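Local coordinates for transaminase (Bacillus megaterium, PDB 5G09), which is an S-selective transaminase of the class-III family that moves amino groups between amines and carbonyl compounds, using pyridoxal phosphate as cofactor, at the interface of chains A and B. Numbering follows the deposited sequence. Chains: chain A/B, Transaminase.

Contact 1: the interface of chains A and B. Residues chain A 72, 75-76; chain B 76, 79-80.
A:Asn72 meets B:Leu79 with one face and one edge of its amide. CD2 of B:Leu79 lies over the face, about equally far from all three atoms of the carboxamide; it is 3.8 Å from A:Asn72 CG. At the edge, ND2 of A:Asn72 donates to the backbone O of B:Leu79 at 2.8 Å. The donor sits on a lone pair in the carbonyl plane, but the bond is bent at the hydrogen (128°). This bond and the methyl together should hold the amide in its rotation. The carboxylate of B:Asp80 takes A:Lys76 NZ on its syn side, 24° out of plane. The gap from NZ to OD1 is 3.2 Å, a long salt bridge. A:Lys76 gets there with CG anti to its carbonyl carbon (chi1 -63°) and a stretched chain beyond. Its stem crosses that of B:Lys76 with the two CG atoms 3.6 Å apart. It also runs past B:Leu79 in the opposite direction. With an alanine in place of A:Lys76, B:Asp80 would probably lose this cationic partner and B:Lys76 the methylenes it packs against. CD1 of B:Leu79 packs on CG2 of A:Ile75 at 3.7 Å. The two copies of helix 69-78 meet here beside the two-fold axis. B:Leu79 and B:Asp80 follow directly on the C-terminal end of that helix.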
loop_
_atom_site.group_PDB
_atom_site.type_symbol
_atom_site.label_atom_id
_atom_site.label_comp_id
_atom_site.label_asym_id
_atom_site.label_seq_id
_atom_site.Cartn_x
_atom_site.Cartn_y
_atom_site.Cartn_z
ATOM N N ASN A 72 -10.143 42.414 12.138
ATOM C CA ASN A 72 -9.705 43.100 10.933
ATOM C C ASN A 72 -8.721 44.225 11.191
ATOM O O ASN A 72 -7.768 44.401 10.429
ATOM C CB ASN A 72 -10.925 43.523 10.102
ATOM C CG ASN A 72 -11.514 42.359 9.330
ATOM O OD1 ASN A 72 -11.284 41.201 9.666
ATOM N ND2 ASN A 72 -12.259 42.652 8.295
ATOM N N ILE A 75 -5.333 42.655 11.854
ATOM C CA ILE A 75 -4.712 42.260 10.557
ATOM C C ILE A 75 -4.090 43.468 9.862
ATOM O O ILE A 75 -2.958 43.410 9.407
ATOM C CB ILE A 75 -5.692 41.533 9.606
ATOM C CG1 ILE A 75 -6.179 40.224 10.255
ATOM C CG2 ILE A 75 -5.014 41.256 8.249
ATOM C CD1 ILE A 75 -7.404 39.616 9.595
ATOM N N LYS A 76 -4.833 44.571 9.776
ATOM C CA LYS A 76 -4.261 45.813 9.231
ATOM C C LYS A 76 -2.986 46.271 9.970
ATOM O O LYS A 76 -2.010 46.685 9.336
ATOM C CB LYS A 76 -5.342 46.918 9.186
ATOM C CG LYS A 76 -6.518 46.584 8.262
ATOM C CD LYS A 76 -7.509 47.760 8.108
ATOM C CE LYS A 76 -8.790 47.344 7.390
ATOM N NZ LYS A 76 -9.680 48.496 7.036
ATOM N N LYS B 76 -6.085 45.416 2.831
ATOM C CA LYS B 76 -6.836 46.243 3.798
ATOM C C LYS B 76 -8.203 46.601 3.234
ATOM O O LYS B 76 -9.198 46.609 3.960
ATOM C CB LYS B 76 -6.068 47.523 4.168
ATOM C CG LYS B 76 -4.873 47.278 5.088
ATOM C CD LYS B 76 -4.087 48.563 5.355
ATOM C CE LYS B 76 -2.941 48.324 6.320
ATOM N NZ LYS B 76 -2.033 49.505 6.453
ATOM N N LEU B 79 -10.695 43.798 3.379
ATOM C CA LEU B 79 -11.160 43.647 4.758
ATOM C C LEU B 79 -12.335 44.583 5.125
ATOM O O LEU B 79 -12.957 44.405 6.175
ATOM C CB LEU B 79 -9.994 43.784 5.743
ATOM C CG LEU B 79 -8.938 42.641 5.754
ATOM C CD1 LEU B 79 -7.711 43.104 6.531
ATOM C CD2 LEU B 79 -9.419 41.307 6.323
ATOM N N ASP B 80 -12.652 45.551 4.257
ATOM C CA ASP B 80 -13.884 46.336 4.429
ATOM C C ASP B 80 -15.123 45.547 4.062
ATOM O O ASP B 80 -16.224 45.905 4.471
ATOM C CB ASP B 80 -13.846 47.601 3.582
ATOM C CG ASP B 80 -12.831 48.626 4.091
ATOM O OD1 ASP B 80 -12.336 48.524 5.240
ATOM O OD2 ASP B 80 -12.516 49.533 3.295
#

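Contact 2: the interface of chains A and B. Residues chain A 61, 297-298, 301, 303, 305; chain B 84, 330-331.
A:Lys298 and B:Thr330 make a direct hydrogen bond across the interface. NZ donates to the threonine hydroxyl OG1 at 3.1 Å. The lysine chain is bent at its end (chi4 -77°), which turns the amine toward B:Thr330, and the two side chains cross near a right angle. A water adds another polar link. It lies 2.6 Å from the phenol OH of B:Tyr331 and 2.7 Å from A:Ser301 OG. It also bonds to the backbone O of A:Lys298. Within chain A, A:Ser301 OG donates to A:Leu305 O, nearly in line with the carbonyl, which probably steadies the hydroxyl where it meets the water. A:Ser303 OG donates to A:Cys61 O at 2.7 Å, from well above the carbonyl plane (59°). The packing contacts centre on A:Ser303. Its CB sits over the face of the B:Phe84 ring, 3.9 Å from the centroid. Its OG lies in plane at the edge of the B:Tyr331 ring, 3.4 Å from CE1. The serine thus touches two aromatic rings of the partner, which lie on adjoining sides of it, roughly at a right angle as seen from CB. A:Cys61 SG touches B:Phe84 CE2 at 3.8 Å and also the methyl CG2 of B:Thr330. The site is part of an active centre built from both subunits. A:Lys298 is the catalytic lysine of the family, which forms the Schiff base with pyridoxal phosphate. B:Thr330 probably helps to hold the cofactor phosphate, as its counterparts do in related enzymes. Dimer contact and catalysis therefore meet here.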
loop_
_atom_site.group_PDB
_atom_site.type_symbol
_atom_site.label_atom_id
_atom_site.label_comp_id
_atom_site.label_asym_id
_atom_site.label_seq_id
_atom_site.Cartn_x
_atom_site.Cartn_y
_atom_site.Cartn_z
ATOM N N CYS A 61 -17.397 27.500 10.931
ATOM C CA CYS A 61 -16.014 27.949 11.052
ATOM C C CYS A 61 -15.798 29.464 11.225
ATOM O O CYS A 61 -14.649 29.924 11.212
ATOM C CB CYS A 61 -15.220 27.477 9.801
ATOM S SG CYS A 61 -15.847 28.098 8.231
ATOM N N GLY A 297 -8.298 24.223 13.469
ATOM C CA GLY A 297 -8.517 25.041 12.268
ATOM C C GLY A 297 -9.784 25.854 12.514
ATOM O O GLY A 297 -10.156 26.086 13.671
ATOM N N LYS A 298 -10.442 26.285 11.442
ATOM C CA LYS A 298 -11.761 26.927 11.527
ATOM C C LYS A 298 -11.814 28.031 12.617
ATOM O O LYS A 298 -11.260 29.125 12.428
ATOM C CB LYS A 298 -12.858 25.845 11.698
ATOM C CG LYS A 298 -13.031 24.942 10.447
ATOM C CD LYS A 298 -13.948 23.766 10.713
ATOM C CE LYS A 298 -13.922 22.762 9.577
ATOM N NZ LYS A 298 -14.728 23.260 8.453
ATOM N N SER A 301 -8.924 30.815 13.835
ATOM C CA SER A 301 -8.896 32.209 13.366
ATOM C C SER A 301 -10.308 32.720 13.054
ATOM O O SER A 301 -10.466 33.856 12.612
ATOM C CB SER A 301 -8.040 32.343 12.089
ATOM O OG SER A 301 -8.620 31.586 11.040
ATOM N N SER A 303 -11.859 31.682 10.615
ATOM C CA SER A 303 -11.717 31.865 9.160
ATOM C C SER A 303 -11.335 33.261 8.690
ATOM O O SER A 303 -11.485 33.554 7.512
ATOM C CB SER A 303 -12.993 31.438 8.425
ATOM O OG SER A 303 -13.413 30.158 8.873
ATOM N N LEU A 305 -8.317 34.563 8.481
ATOM C CA LEU A 305 -7.275 34.162 7.509
ATOM C C LEU A 305 -7.012 32.661 7.639
ATOM O O LEU A 305 -7.395 32.059 8.659
ATOM C CB LEU A 305 -5.983 34.936 7.750
ATOM C CG LEU A 305 -6.054 36.445 7.418
ATOM C CD1 LEU A 305 -4.796 37.144 7.905
ATOM C CD2 LEU A 305 -6.282 36.697 5.917
ATOM N N PHE B 84 -15.533 35.895 5.462
ATOM C CA PHE B 84 -15.147 34.651 4.797
ATOM C C PHE B 84 -16.341 33.982 4.123
ATOM O O PHE B 84 -17.432 33.881 4.718
ATOM C CB PHE B 84 -14.548 33.674 5.807
ATOM C CG PHE B 84 -14.361 32.292 5.247
ATOM C CD1 PHE B 84 -13.321 32.027 4.390
ATOM C CD2 PHE B 84 -15.247 31.269 5.591
ATOM C CE1 PHE B 84 -13.178 30.755 3.848
ATOM C CE2 PHE B 84 -15.105 29.989 5.070
ATOM C CZ PHE B 84 -14.056 29.739 4.203
ATOM N N THR B 330 -11.789 23.903 3.460
ATOM C CA THR B 330 -12.468 25.075 4.070
ATOM C C THR B 330 -11.972 26.417 3.447
ATOM O O THR B 330 -12.775 27.210 2.927
ATOM C CB THR B 330 -12.297 25.079 5.597
ATOM O OG1 THR B 330 -12.804 23.847 6.142
ATOM C CG2 THR B 330 -13.028 26.286 6.258
ATOM N N TYR B 331 -10.658 26.650 3.480
ATOM C CA TYR B 331 -10.074 27.945 3.052
ATOM C C TYR B 331 -9.809 28.084 1.542
ATOM O O TYR B 331 -9.286 29.125 1.104
ATOM C CB TYR B 331 -8.794 28.257 3.879
ATOM C CG TYR B 331 -9.114 28.368 5.380
ATOM C CD1 TYR B 331 -10.302 28.978 5.788
ATOM C CD2 TYR B 331 -8.269 27.856 6.372
ATOM C CE1 TYR B 331 -10.655 29.086 7.129
ATOM C CE2 TYR B 331 -8.605 27.979 7.731
ATOM C CZ TYR B 331 -9.810 28.603 8.083
ATOM O OH TYR B 331 -10.233 28.768 9.374
HETATM O O HOH W 1 -8.409 28.894 11.264
#

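The C-alpha centres of contact 1 and contact 2 lie about 15 Å apart on one two-fold interface. They share no residue. Chain B joins them in sequence, since B:Asp80 of contact 1 comes only four positions before B:Phe84 of contact 2. Contact 1 pairs helix 69-78 with its own copy near the axis, whereas contact 2 brings loops of chain B to the catalytic lysine region of chain A. Each has its twin with the chains exchanged. Joining the helices may help to keep both shared active sites in register. The deposited assembly holds four copies of the protein.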